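Local coordinates for protein chloride intracellular channel exc-4 (Caenorhabditis elegans, PDB 2YV9) that regulates the size of the excretory canal lumen as the tube grows, and may insert into membranes to form chloride channels, at residues V24-I29 with V60-V65; I34-F39 with Q242-H247; F39-W44 with S237-Q242; M45-L50 with G99-L104. One frame throughout, in Å; residues are numbered along the deposited sequence.

Interaction 1: residues V24-I29 with V60-V65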
loop_
_atom_site.group_PDB
_atom_site.type_symbol
_atom_site.label_atom_id
_atom_site.label_comp_id
_atom_site.label_asym_id
_atom_site.label_seq_id
_atom_site.Cartn_x
_atom_site.Cartn_y
_atom_site.Cartn_z
ATOM N N VAL A 24 9.352 2.124 -8.495
ATOM C CA VAL A 24 8.079 2.582 -9.025
ATOM C C VAL A 24 7.635 1.673 -10.181
ATOM O O VAL A 24 8.445 1.155 -10.924
ATOM C CB VAL A 24 8.124 4.061 -9.464
ATOM C CG1 VAL A 24 8.472 4.980 -8.234
ATOM C CG2 VAL A 24 9.079 4.288 -10.667
ATOM N N LYS A 25 6.324 1.549 -10.345
ATOM C CA LYS A 25 5.779 0.810 -11.461
ATOM C C LYS A 25 6.179 1.451 -12.793
ATOM O O LYS A 25 5.989 2.640 -12.985
ATOM C CB LYS A 25 4.253 0.774 -11.355
ATOM C CG LYS A 25 3.619 -0.065 -12.453
ATOM C CD LYS A 25 2.106 0.126 -12.631
ATOM C CE LYS A 25 1.662 -0.549 -13.957
ATOM N NZ LYS A 25 2.217 0.146 -15.213
ATOM N N ALA A 26 6.742 0.655 -13.711
ATOM C CA ALA A 26 7.142 1.133 -15.021
ATOM C C ALA A 26 5.944 1.273 -15.967
ATOM O O ALA A 26 4.924 0.580 -15.836
ATOM C CB ALA A 26 8.179 0.135 -15.659
ATOM N N SER A 27 6.142 2.082 -17.000
ATOM C CA SER A 27 5.216 2.151 -18.105
ATOM C C SER A 27 5.049 0.780 -18.735
ATOM O O SER A 27 6.030 0.071 -18.897
ATOM C CB SER A 27 5.773 3.070 -19.174
ATOM O OG SER A 27 5.091 2.874 -20.405
ATOM N N GLY A 28 3.829 0.418 -19.104
ATOM C CA GLY A 28 3.601 -0.827 -19.850
ATOM C C GLY A 28 3.904 -0.685 -21.339
ATOM O O GLY A 28 3.744 -1.657 -22.105
ATOM N N ILE A 29 4.337 0.484 -21.786
ATOM C CA ILE A 29 4.683 0.654 -23.234
ATOM C C ILE A 29 6.187 0.441 -23.352
ATOM O O ILE A 29 6.659 -0.351 -24.191
ATOM C CB ILE A 29 4.303 2.088 -23.761
ATOM C CG1 ILE A 29 2.795 2.322 -23.719
ATOM C CG2 ILE A 29 4.801 2.329 -25.194
ATOM C CD1 ILE A 29 2.414 3.769 -24.089
ATOM N N VAL A 60 15.700 6.464 -7.698
ATOM C CA VAL A 60 14.453 5.902 -8.147
ATOM C C VAL A 60 14.715 4.938 -9.294
ATOM O O VAL A 60 15.471 5.274 -10.208
ATOM C CB VAL A 60 13.470 6.985 -8.647
ATOM C CG1 VAL A 60 12.141 6.310 -9.141
ATOM C CG2 VAL A 60 13.175 7.977 -7.554
ATOM N N LYS A 61 14.031 3.788 -9.265
ATOM C CA LYS A 61 14.164 2.733 -10.280
ATOM C C LYS A 61 12.800 2.232 -10.713
ATOM O O LYS A 61 11.930 2.041 -9.874
ATOM C CB LYS A 61 14.957 1.553 -9.723
ATOM C CG LYS A 61 16.389 1.898 -9.392
ATOM C CD LYS A 61 17.164 0.722 -8.828
ATOM C CE LYS A 61 18.587 1.128 -8.452
ATOM N NZ LYS A 61 19.338 1.707 -9.602
ATOM N N THR A 62 12.638 2.010 -12.019
ATOM C CA THR A 62 11.381 1.554 -12.573
ATOM C C THR A 62 11.371 0.036 -12.670
ATOM O O THR A 62 12.388 -0.576 -12.974
ATOM C CB THR A 62 11.116 2.118 -13.990
ATOM O OG1 THR A 62 12.029 1.502 -14.925
ATOM C CG2 THR A 62 11.214 3.699 -14.024
ATOM N N VAL A 63 10.208 -0.562 -12.459
ATOM C CA VAL A 63 10.064 -2.003 -12.511
ATOM C C VAL A 63 8.815 -2.444 -13.254
ATOM O O VAL A 63 7.744 -1.835 -13.177
ATOM C CB VAL A 63 10.048 -2.581 -11.068
ATOM C CG1 VAL A 63 9.657 -4.041 -11.072
ATOM C CG2 VAL A 63 11.395 -2.397 -10.420
ATOM N N ASN A 64 8.951 -3.547 -13.980
ATOM C CA ASN A 64 7.842 -4.206 -14.583
ATOM C C ASN A 64 7.303 -5.143 -13.521
ATOM O O ASN A 64 7.954 -6.113 -13.144
ATOM C CB ASN A 64 8.350 -4.969 -15.812
ATOM C CG ASN A 64 7.262 -5.574 -16.611
ATOM O OD1 ASN A 64 6.205 -5.918 -16.091
ATOM N ND2 ASN A 64 7.529 -5.767 -17.905
ATOM N N VAL A 65 6.136 -4.819 -12.984
ATOM C CA VAL A 65 5.553 -5.604 -11.906
ATOM C C VAL A 65 5.265 -7.050 -12.298
ATOM O O VAL A 65 4.991 -7.902 -11.437
ATOM C CB VAL A 65 4.236 -4.980 -11.393
ATOM C CG1 VAL A 65 4.492 -3.587 -10.800
ATOM C CG2 VAL A 65 3.189 -4.934 -12.508
HETATM O O HOH W 1 4.851 -2.336 -14.827
#
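Three backbone hydrogen bonds join the end of strand 19-25 to the end of strand 57-63 in parallel register, Val24 pairing with Thr62 and Lys25 with Val63. Val24 uses both its polar backbone atoms: its N gives a nearly straight bond to Lys61 O (2.9 Å), and its O accepts from Val63 N almost along the C=O axis. Val63 in turn uses both its N and its O around Lys25: the second bond of this last bridge runs from Ala26 N to Val63 O at 2.7 Å, with the donor 35° above the carbonyl plane, where the strand gives way to loop. A water takes over beyond it, donating to Ala26 O and weakly bound by Val65 N.

The apolar contacts are mostly between methyl branches. Val24 CG2, in the crowded position between its own N and carbonyl carbon, lies 4.0 Å from Val60 CG1, the two side chains crossing at about a right angle, and Thr62 CG2 touches the same methyl of Val24. Ala26 CB rests 3.9 Å from Thr62 CB. Elsewhere, Lys25 CG meets Val65 CG1.

Among the charged groups, Lys25 bends at its last torsion (chi4 -67°) to bring NZ onto Ala26 O while also forming a salt bridge with Glu250 of helix 241-251. Such parallel pairing across an intervening helix, here helix 38-52, is the beta-alpha-beta unit of the thioredoxin fold.

Interaction 2: residues I34-F39 with Q242-H247; sequences IGADLF and QDIIHH
An irregular loop, 34-37, runs past one side of helix 241-251 and comes closest where the CA atoms of Ala36 and Ile244 lie 5.2 Å apart. In this GST-like fold it is the link from the first strand of the thioredoxin domain to helix 38-52, docked on an element of the helical domain. Asp37 occupies the N-cap of helix 38-52, its OD2 accepting from Cys40 N and, weakly, from Phe39 N.

Ala36 carries the contact. Its CB points into the helix surface and meets His247 CB at 3.7 Å and also Asp243 O. Ala36 CB lies 4.2 Å from Ile244 CG1 as well, so one methyl meets two neighbouring residues and a third one turn later. His247, with CG anti to its backbone N (chi1 171°), turns one ring face to Ala36 O, which sits 3.9 Å above the plane over the ring centre. The polar atoms are bridged by water instead of meeting directly. One water donates to both Ile34 O and Asp243 OD2, a carboxylate that also forms a salt bridge with Arg33 and, through OD1, a hydrogen bond with Ser27. A second water accepts from Ala36 N at 3.0 Å and lies 3.0 Å from His247 ND1.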
loop_
_atom_site.group_PDB
_atom_site.type_symbol
_atom_site.label_atom_id
_atom_site.label_comp_id
_atom_site.label_asym_id
_atom_site.label_seq_id
_atom_site.Cartn_x
_atom_site.Cartn_y
_atom_site.Cartn_z
ATOM N N ILE A 34 9.088 5.740 -16.394
ATOM C CA ILE A 34 8.280 5.706 -15.178
ATOM C C ILE A 34 6.803 5.615 -15.558
ATOM O O ILE A 34 6.386 6.188 -16.534
ATOM C CB ILE A 34 8.543 6.929 -14.278
ATOM C CG1 ILE A 34 8.110 8.256 -14.957
ATOM C CG2 ILE A 34 10.052 7.017 -13.944
ATOM C CD1 ILE A 34 8.050 9.435 -13.969
ATOM N N GLY A 35 6.026 4.866 -14.784
ATOM C CA GLY A 35 4.608 4.753 -15.007
ATOM C C GLY A 35 3.819 5.791 -14.272
ATOM O O GLY A 35 4.376 6.772 -13.759
ATOM N N ALA A 36 2.513 5.578 -14.240
ATOM C CA ALA A 36 1.549 6.569 -13.756
ATOM C C ALA A 36 0.833 6.175 -12.483
ATOM O O ALA A 36 -0.260 6.687 -12.206
ATOM C CB ALA A 36 0.585 6.906 -14.813
ATOM N N ASP A 37 1.486 5.358 -11.673
ATOM C CA ASP A 37 0.920 4.934 -10.422
ATOM C C ASP A 37 0.885 6.154 -9.506
ATOM O O ASP A 37 1.938 6.803 -9.289
ATOM C CB ASP A 37 1.707 3.780 -9.818
ATOM C CG ASP A 37 1.120 3.303 -8.510
ATOM O OD1 ASP A 37 0.505 2.208 -8.520
ATOM O OD2 ASP A 37 1.276 3.987 -7.457
ATOM N N LEU A 38 -0.314 6.470 -8.970
ATOM C CA LEU A 38 -0.394 7.704 -8.146
ATOM C C LEU A 38 0.316 7.627 -6.798
ATOM O O LEU A 38 0.851 8.640 -6.279
ATOM C CB LEU A 38 -1.840 8.056 -7.941
ATOM C CG LEU A 38 -2.578 8.610 -9.142
ATOM C CD1 LEU A 38 -4.110 8.603 -8.884
ATOM C CD2 LEU A 38 -2.113 10.010 -9.489
ATOM N N PHE A 39 0.366 6.444 -6.218
ATOM C CA PHE A 39 1.065 6.261 -4.913
ATOM C C PHE A 39 2.575 6.383 -5.108
ATOM O O PHE A 39 3.264 6.929 -4.279
ATOM C CB PHE A 39 0.613 4.968 -4.285
ATOM C CG PHE A 39 -0.848 4.929 -4.133
ATOM C CD1 PHE A 39 -1.466 5.756 -3.207
ATOM C CD2 PHE A 39 -1.635 4.245 -5.019
ATOM C CE1 PHE A 39 -2.869 5.769 -3.085
ATOM C CE2 PHE A 39 -3.026 4.298 -4.902
ATOM C CZ PHE A 39 -3.623 5.042 -3.929
ATOM N N GLN A 242 1.796 9.943 -22.562
ATOM C CA GLN A 242 1.442 8.665 -23.156
ATOM C C GLN A 242 1.340 7.559 -22.129
ATOM O O GLN A 242 0.515 6.642 -22.279
ATOM C CB GLN A 242 2.472 8.260 -24.201
ATOM C CG GLN A 242 2.477 9.148 -25.443
ATOM C CD GLN A 242 3.072 10.503 -25.208
ATOM O OE1 GLN A 242 3.884 10.713 -24.295
ATOM N NE2 GLN A 242 2.725 11.436 -26.076
ATOM N N ASP A 243 2.163 7.655 -21.079
ATOM C CA ASP A 243 2.148 6.664 -20.028
ATOM C C ASP A 243 0.958 6.872 -19.061
ATOM O O ASP A 243 0.463 5.923 -18.480
ATOM C CB ASP A 243 3.493 6.591 -19.300
ATOM C CG ASP A 243 4.597 6.254 -20.240
ATOM O OD1 ASP A 243 4.291 5.307 -21.025
ATOM O OD2 ASP A 243 5.635 6.962 -20.278
ATOM N N ILE A 244 0.491 8.117 -18.914
ATOM C CA ILE A 244 -0.694 8.342 -18.130
ATOM C C ILE A 244 -1.893 7.735 -18.893
ATOM O O ILE A 244 -2.701 7.010 -18.318
ATOM C CB ILE A 244 -0.943 9.853 -17.878
ATOM C CG1 ILE A 244 0.188 10.440 -17.009
ATOM C CG2 ILE A 244 -2.315 10.037 -17.171
ATOM C CD1 ILE A 244 0.219 12.018 -16.899
ATOM N N ILE A 245 -1.991 8.060 -20.186
ATOM C CA ILE A 245 -3.086 7.544 -21.036
ATOM C C ILE A 245 -3.066 6.026 -21.031
ATOM O O ILE A 245 -4.087 5.371 -20.770
ATOM C CB ILE A 245 -2.984 8.103 -22.449
ATOM C CG1 ILE A 245 -3.245 9.612 -22.477
ATOM C CG2 ILE A 245 -4.004 7.422 -23.349
ATOM C CD1 ILE A 245 -2.525 10.310 -23.637
ATOM N N HIS A 246 -1.886 5.432 -21.207
ATOM C CA HIS A 246 -1.787 3.979 -21.259
ATOM C C HIS A 246 -2.155 3.288 -19.961
ATOM O O HIS A 246 -2.780 2.250 -19.971
ATOM C CB HIS A 246 -0.383 3.588 -21.668
ATOM C CG HIS A 246 -0.267 2.152 -22.064
ATOM N ND1 HIS A 246 0.204 1.177 -21.212
ATOM C CD2 HIS A 246 -0.608 1.520 -23.213
ATOM C CE1 HIS A 246 0.173 0.006 -21.833
ATOM N NE2 HIS A 246 -0.325 0.186 -23.045
ATOM N N HIS A 247 -1.827 3.937 -18.833
ATOM C CA HIS A 247 -2.153 3.411 -17.536
ATOM C C HIS A 247 -3.653 3.178 -17.431
ATOM O O HIS A 247 -4.074 2.096 -17.016
ATOM C CB HIS A 247 -1.617 4.391 -16.462
ATOM C CG HIS A 247 -2.066 4.095 -15.069
ATOM N ND1 HIS A 247 -1.353 3.288 -14.208
ATOM C CD2 HIS A 247 -3.134 4.545 -14.366
ATOM C CE1 HIS A 247 -1.959 3.260 -13.032
ATOM N NE2 HIS A 247 -3.052 4.000 -13.106
HETATM O O HOH W 2 6.721 8.242 -18.339
HETATM O O HOH W 3 1.472 2.936 -15.043
#

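Interaction 3: residues F39-W44 with S237-Q242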
loop_
_atom_site.group_PDB
_atom_site.type_symbol
_atom_site.label_atom_id
_atom_site.label_comp_id
_atom_site.label_asym_id
_atom_site.label_seq_id
_atom_site.Cartn_x
_atom_site.Cartn_y
_atom_site.Cartn_z
ATOM N N PHE A 39 0.366 6.444 -6.218
ATOM C CA PHE A 39 1.065 6.261 -4.913
ATOM C C PHE A 39 2.575 6.383 -5.108
ATOM O O PHE A 39 3.264 6.929 -4.279
ATOM C CB PHE A 39 0.613 4.968 -4.285
ATOM C CG PHE A 39 -0.848 4.929 -4.133
ATOM C CD1 PHE A 39 -1.466 5.756 -3.207
ATOM C CD2 PHE A 39 -1.635 4.245 -5.019
ATOM C CE1 PHE A 39 -2.869 5.769 -3.085
ATOM C CE2 PHE A 39 -3.026 4.298 -4.902
ATOM C CZ PHE A 39 -3.623 5.042 -3.929
ATOM N N CYS A 40 3.075 5.898 -6.247
ATOM C CA CYS A 40 4.498 6.077 -6.551
ATOM C C CYS A 40 4.847 7.574 -6.679
ATOM O O CYS A 40 5.883 8.048 -6.194
ATOM C CB CYS A 40 4.846 5.398 -7.842
ATOM S SG CYS A 40 4.858 3.529 -7.683
ATOM N N GLN A 41 4.002 8.298 -7.397
ATOM C CA GLN A 41 4.285 9.750 -7.545
ATOM C C GLN A 41 4.167 10.503 -6.203
ATOM O O GLN A 41 4.941 11.399 -5.912
ATOM C CB GLN A 41 3.449 10.463 -8.556
ATOM C CG GLN A 41 4.142 11.753 -8.909
ATOM C CD GLN A 41 3.546 12.600 -10.052
ATOM O OE1 GLN A 41 2.528 12.263 -10.680
ATOM N NE2 GLN A 41 4.191 13.750 -10.304
ATOM N N GLU A 42 3.188 10.152 -5.387
ATOM C CA GLU A 42 3.041 10.756 -4.052
ATOM C C GLU A 42 4.373 10.615 -3.271
ATOM O O GLU A 42 4.910 11.602 -2.785
ATOM C CB GLU A 42 1.939 10.035 -3.289
ATOM C CG GLU A 42 1.721 10.505 -1.857
ATOM C CD GLU A 42 0.532 9.869 -1.161
ATOM O OE1 GLU A 42 -0.108 8.945 -1.725
ATOM O OE2 GLU A 42 0.268 10.265 -0.006
ATOM N N PHE A 43 4.885 9.396 -3.101
ATOM C CA PHE A 43 6.087 9.219 -2.306
ATOM C C PHE A 43 7.324 9.784 -2.972
ATOM O O PHE A 43 8.244 10.286 -2.283
ATOM C CB PHE A 43 6.305 7.782 -1.859
ATOM C CG PHE A 43 5.215 7.290 -0.991
ATOM C CD1 PHE A 43 4.854 7.997 0.140
ATOM C CD2 PHE A 43 4.504 6.159 -1.300
ATOM C CE1 PHE A 43 3.818 7.566 0.934
ATOM C CE2 PHE A 43 3.476 5.729 -0.480
ATOM C CZ PHE A 43 3.125 6.421 0.606
ATOM N N TRP A 44 7.375 9.721 -4.296
ATOM C CA TRP A 44 8.518 10.309 -5.005
ATOM C C TRP A 44 8.523 11.803 -4.742
ATOM O O TRP A 44 9.583 12.361 -4.361
ATOM C CB TRP A 44 8.462 9.989 -6.482
ATOM C CG TRP A 44 9.688 10.334 -7.316
ATOM C CD1 TRP A 44 10.761 11.143 -7.000
ATOM C CD2 TRP A 44 9.896 9.890 -8.652
ATOM N NE1 TRP A 44 11.650 11.170 -8.074
ATOM C CE2 TRP A 44 11.134 10.393 -9.089
ATOM C CE3 TRP A 44 9.168 9.039 -9.506
ATOM C CZ2 TRP A 44 11.613 10.157 -10.369
ATOM C CZ3 TRP A 44 9.666 8.765 -10.761
ATOM C CH2 TRP A 44 10.878 9.335 -11.193
ATOM N N SER A 237 8.985 13.770 -11.020
ATOM C CA SER A 237 8.280 12.503 -10.779
ATOM C C SER A 237 7.093 12.307 -11.702
ATOM O O SER A 237 6.333 11.364 -11.521
ATOM C CB SER A 237 7.794 12.467 -9.339
ATOM O OG SER A 237 6.917 13.583 -9.087
ATOM N N CYS A 238 6.902 13.195 -12.665
ATOM C CA CYS A 238 5.667 13.205 -13.458
ATOM C C CYS A 238 5.830 12.332 -14.700
ATOM O O CYS A 238 6.782 12.526 -15.490
ATOM C CB CYS A 238 5.303 14.639 -13.876
ATOM S SG CYS A 238 3.734 14.739 -14.781
ATOM N N PRO A 239 4.908 11.361 -14.881
ATOM C CA PRO A 239 5.070 10.511 -16.051
ATOM C C PRO A 239 4.727 11.234 -17.310
ATOM O O PRO A 239 3.998 12.197 -17.262
ATOM C CB PRO A 239 4.061 9.399 -15.814
ATOM C CG PRO A 239 3.037 10.003 -15.008
ATOM C CD PRO A 239 3.770 10.948 -14.083
ATOM N N ALA A 240 5.206 10.716 -18.458
ATOM C CA ALA A 240 4.819 11.272 -19.756
ATOM C C ALA A 240 3.321 11.080 -20.055
ATOM O O ALA A 240 2.658 10.130 -19.552
ATOM C CB ALA A 240 5.678 10.597 -20.910
ATOM N N ASP A 241 2.785 11.999 -20.881
ATOM C CA ASP A 241 1.392 11.957 -21.267
ATOM C C ASP A 241 0.950 10.558 -21.728
ATOM O O ASP A 241 -0.113 10.045 -21.352
ATOM C CB ASP A 241 1.099 12.893 -22.437
ATOM C CG ASP A 241 1.531 14.334 -22.207
ATOM O OD1 ASP A 241 1.647 14.819 -21.029
ATOM O OD2 ASP A 241 1.727 14.997 -23.245
ATOM N N GLN A 242 1.796 9.943 -22.562
ATOM C CA GLN A 242 1.442 8.665 -23.156
ATOM C C GLN A 242 1.340 7.559 -22.129
ATOM O O GLN A 242 0.515 6.642 -22.279
ATOM C CB GLN A 242 2.472 8.260 -24.201
ATOM C CG GLN A 242 2.477 9.148 -25.443
ATOM C CD GLN A 242 3.072 10.503 -25.208
ATOM O OE1 GLN A 242 3.884 10.713 -24.295
ATOM N NE2 GLN A 242 2.725 11.436 -26.076
#
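Ser237 is the residue on which both side chains of helix 38-52 converge. Its CB stands 3.3 Å above the Trp44 indole, offset toward the rim, and makes a CH-pi contact 3.6 Å from the centroid of the five-membered ring. Its OG, turned into the crowded position between the backbone N and the carbonyl carbon (chi1 59°), accepts a hydrogen bond from Gln41 NE2 at 3.0 Å. The hydroxyl oxygen lies close to the amide plane of Gln41, so the bond is well aimed. Gln41 reaches it by full extension, with CG anti to the backbone N; NE2 also lies near Cys238 CB, and Gln41 OE1 is 3.9 Å from Pro239 CD.

In the second shell, Ser237 OG has Ala233 O as its strongest partner and Phe234 O as a further one, carbonyls that compete for its single proton and are likely to limit its rotation. Trp44 also packs on Ile34 and Leu22, and Gln41 on Pro197 of helix 190-210. An alanine in place of Gln41 would remove the amide and would probably leave Ser237 OG without this donor and loosen the packing on Cys238 and Pro239. On the far side of the helix Glu42 forms a salt bridge with Arg95 of the second subunit. The buried contact belongs to the interface between the thioredoxin domain and the all-helical domain of the GST fold, made on the helix segment predicted to span the membrane after insertion.

Interaction 4: residues M45-L50 with G99-L104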
loop_
_atom_site.group_PDB
_atom_site.type_symbol
_atom_site.label_atom_id
_atom_site.label_comp_id
_atom_site.label_asym_id
_atom_site.label_seq_id
_atom_site.Cartn_x
_atom_site.Cartn_y
_atom_site.Cartn_z
ATOM N N MET A 45 7.349 12.458 -4.833
ATOM C CA MET A 45 7.355 13.886 -4.501
ATOM C C MET A 45 7.856 14.165 -3.082
ATOM O O MET A 45 8.654 15.108 -2.836
ATOM C CB MET A 45 5.958 14.485 -4.646
ATOM C CG MET A 45 5.483 14.551 -6.089
ATOM S SD MET A 45 3.911 15.307 -6.455
ATOM C CE MET A 45 4.145 16.918 -5.752
ATOM N N GLU A 46 7.422 13.359 -2.132
ATOM C CA GLU A 46 7.886 13.532 -0.745
ATOM C C GLU A 46 9.413 13.307 -0.634
ATOM O O GLU A 46 10.157 14.081 0.017
ATOM C CB GLU A 46 7.101 12.612 0.165
ATOM C CG GLU A 46 5.615 12.999 0.296
ATOM C CD GLU A 46 4.781 11.996 1.069
ATOM O OE1 GLU A 46 5.348 10.988 1.564
ATOM O OE2 GLU A 46 3.577 12.238 1.186
ATOM N N LEU A 47 9.892 12.217 -1.201
ATOM C CA LEU A 47 11.346 11.988 -1.232
ATOM C C LEU A 47 12.118 13.135 -1.895
ATOM O O LEU A 47 13.201 13.501 -1.410
ATOM C CB LEU A 47 11.673 10.663 -1.903
ATOM C CG LEU A 47 11.241 9.497 -0.988
ATOM C CD1 LEU A 47 11.335 8.142 -1.764
ATOM C CD2 LEU A 47 12.018 9.358 0.265
ATOM N N TYR A 48 11.580 13.702 -2.959
ATOM C CA TYR A 48 12.234 14.818 -3.657
ATOM C C TYR A 48 12.329 16.026 -2.727
ATOM O O TYR A 48 13.354 16.711 -2.686
ATOM C CB TYR A 48 11.520 15.217 -4.969
ATOM C CG TYR A 48 12.444 15.977 -5.884
ATOM C CD1 TYR A 48 13.134 15.329 -6.914
ATOM C CD2 TYR A 48 12.659 17.332 -5.707
ATOM C CE1 TYR A 48 14.011 16.016 -7.719
ATOM C CE2 TYR A 48 13.535 18.032 -6.520
ATOM C CZ TYR A 48 14.211 17.378 -7.521
ATOM O OH TYR A 48 15.086 18.091 -8.358
ATOM N N ALA A 49 11.269 16.283 -1.964
ATOM C CA ALA A 49 11.300 17.387 -0.986
ATOM C C ALA A 49 12.514 17.245 -0.061
ATOM O O ALA A 49 13.232 18.216 0.212
ATOM C CB ALA A 49 10.011 17.450 -0.136
ATOM N N LEU A 50 12.742 16.031 0.415
ATOM C CA LEU A 50 13.858 15.743 1.344
ATOM C C LEU A 50 15.225 15.755 0.664
ATOM O O LEU A 50 16.202 16.316 1.219
ATOM C CB LEU A 50 13.678 14.418 2.080
ATOM C CG LEU A 50 12.418 14.164 2.890
ATOM C CD1 LEU A 50 12.445 12.766 3.468
ATOM C CD2 LEU A 50 12.337 15.193 4.013
ATOM N N GLY A 99 5.514 6.346 6.955
ATOM C CA GLY A 99 6.039 6.414 8.344
ATOM C C GLY A 99 7.497 6.835 8.382
ATOM O O GLY A 99 7.931 7.678 9.193
ATOM N N ARG A 100 8.279 6.254 7.504
ATOM C CA ARG A 100 9.717 6.549 7.474
ATOM C C ARG A 100 9.950 7.991 6.971
ATOM O O ARG A 100 10.781 8.736 7.510
ATOM C CB ARG A 100 10.485 5.537 6.622
ATOM C CG ARG A 100 12.015 5.813 6.562
ATOM C CD ARG A 100 12.667 5.853 7.972
ATOM N NE ARG A 100 14.108 6.022 7.794
ATOM C CZ ARG A 100 14.889 6.808 8.540
ATOM N NH1 ARG A 100 14.392 7.510 9.546
ATOM N NH2 ARG A 100 16.188 6.907 8.242
ATOM N N ILE A 101 9.208 8.403 5.949
ATOM C CA ILE A 101 9.364 9.766 5.399
ATOM C C ILE A 101 8.872 10.783 6.430
ATOM O O ILE A 101 9.496 11.832 6.609
ATOM C CB ILE A 101 8.666 9.917 4.027
ATOM C CG1 ILE A 101 9.166 8.857 3.032
ATOM C CG2 ILE A 101 8.861 11.357 3.476
ATOM C CD1 ILE A 101 8.298 8.807 1.751
ATOM N N PHE A 102 7.778 10.482 7.127
ATOM C CA PHE A 102 7.213 11.330 8.180
ATOM C C PHE A 102 8.246 11.532 9.288
ATOM O O PHE A 102 8.395 12.664 9.806
ATOM C CB PHE A 102 5.993 10.635 8.778
ATOM C CG PHE A 102 5.341 11.382 9.917
ATOM C CD1 PHE A 102 4.216 12.146 9.680
ATOM C CD2 PHE A 102 5.813 11.273 11.204
ATOM C CE1 PHE A 102 3.581 12.828 10.716
ATOM C CE2 PHE A 102 5.205 11.973 12.235
ATOM C CZ PHE A 102 4.073 12.731 11.978
ATOM N N HIS A 103 8.935 10.454 9.647
ATOM C CA HIS A 103 9.926 10.478 10.732
ATOM C C HIS A 103 11.037 11.426 10.356
ATOM O O HIS A 103 11.395 12.327 11.148
ATOM C CB HIS A 103 10.508 9.085 11.016
ATOM C CG HIS A 103 11.497 9.081 12.135
ATOM N ND1 HIS A 103 12.824 9.425 11.955
ATOM C CD2 HIS A 103 11.342 8.846 13.459
ATOM C CE1 HIS A 103 13.446 9.370 13.121
ATOM N NE2 HIS A 103 12.571 9.029 14.050
ATOM N N LEU A 104 11.605 11.213 9.174
ATOM C CA LEU A 104 12.706 12.009 8.656
ATOM C C LEU A 104 12.303 13.491 8.522
ATOM O O LEU A 104 13.094 14.370 8.887
ATOM C CB LEU A 104 13.196 11.521 7.291
ATOM C CG LEU A 104 14.102 10.282 7.308
ATOM C CD1 LEU A 104 14.332 9.704 5.921
ATOM C CD2 LEU A 104 15.485 10.597 7.971
#
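Two helices of the thioredoxin domain, 38-52 and 94-107, run side by side in nearly the same direction, their local axes 10.7 Å apart and crossing at 25°. The principal bump is Ile101, which points from helix 94-107 into a hollow formed by Glu46, Leu47 and Leu50 on the facing helix. Its three outer carbons divide the work. CG2, anti to the backbone N, sits between Glu46 CB and Leu50 CD1, the latter at 3.9 Å. Ile101 CG1 meets Leu47 CD2 at 4.0 Å, the two side chains crossing at about a right angle, and CD1 at the tip reaches on to the same methyl. In return Leu50 sends CD1 into the groove between Ile101 and Leu104, touching Leu104 CB at 4.1 Å, so each helix both gives and receives. Leu47 and Leu104 also pack on Leu20, which ties both helices to strand 19-25.

An alanine in place of Ile101 would remove all three outer carbons and would probably strip Leu47 of its partner on segment 99-104 and leave Leu50 only Leu104 there. One polar atom is buried among these apolar groups: Glu46 OE1, on a side chain extended beyond CG, has no partner in the model, which would be expected to favour a protonated carboxyl, and it rests 3.7 Å from Ile101 CD1.

Overall arrangement
Helix 38-52 is the common thread: interactions 2, 3 and 4 use it in turn from its N-terminal end, and interaction 1 pairs the strands that precede and follow it. Interactions 1, 2 and 3 form a continuous patch, with centres 7 to 11 Å apart. Interaction 4, centred 16 Å from interaction 3, touches it through Met45 on Ser237 and Phe43 on Ile101, but lies 21 to 22 Å from interactions 1 and 2. Along the chain, interactions 1 and 4 close within the thioredoxin domain, whereas 2 and 3 bring residues some 200 positions later back onto it. The helix predicted to enter the membrane is thus held by both domains, contacts that insertion would presumably have to break.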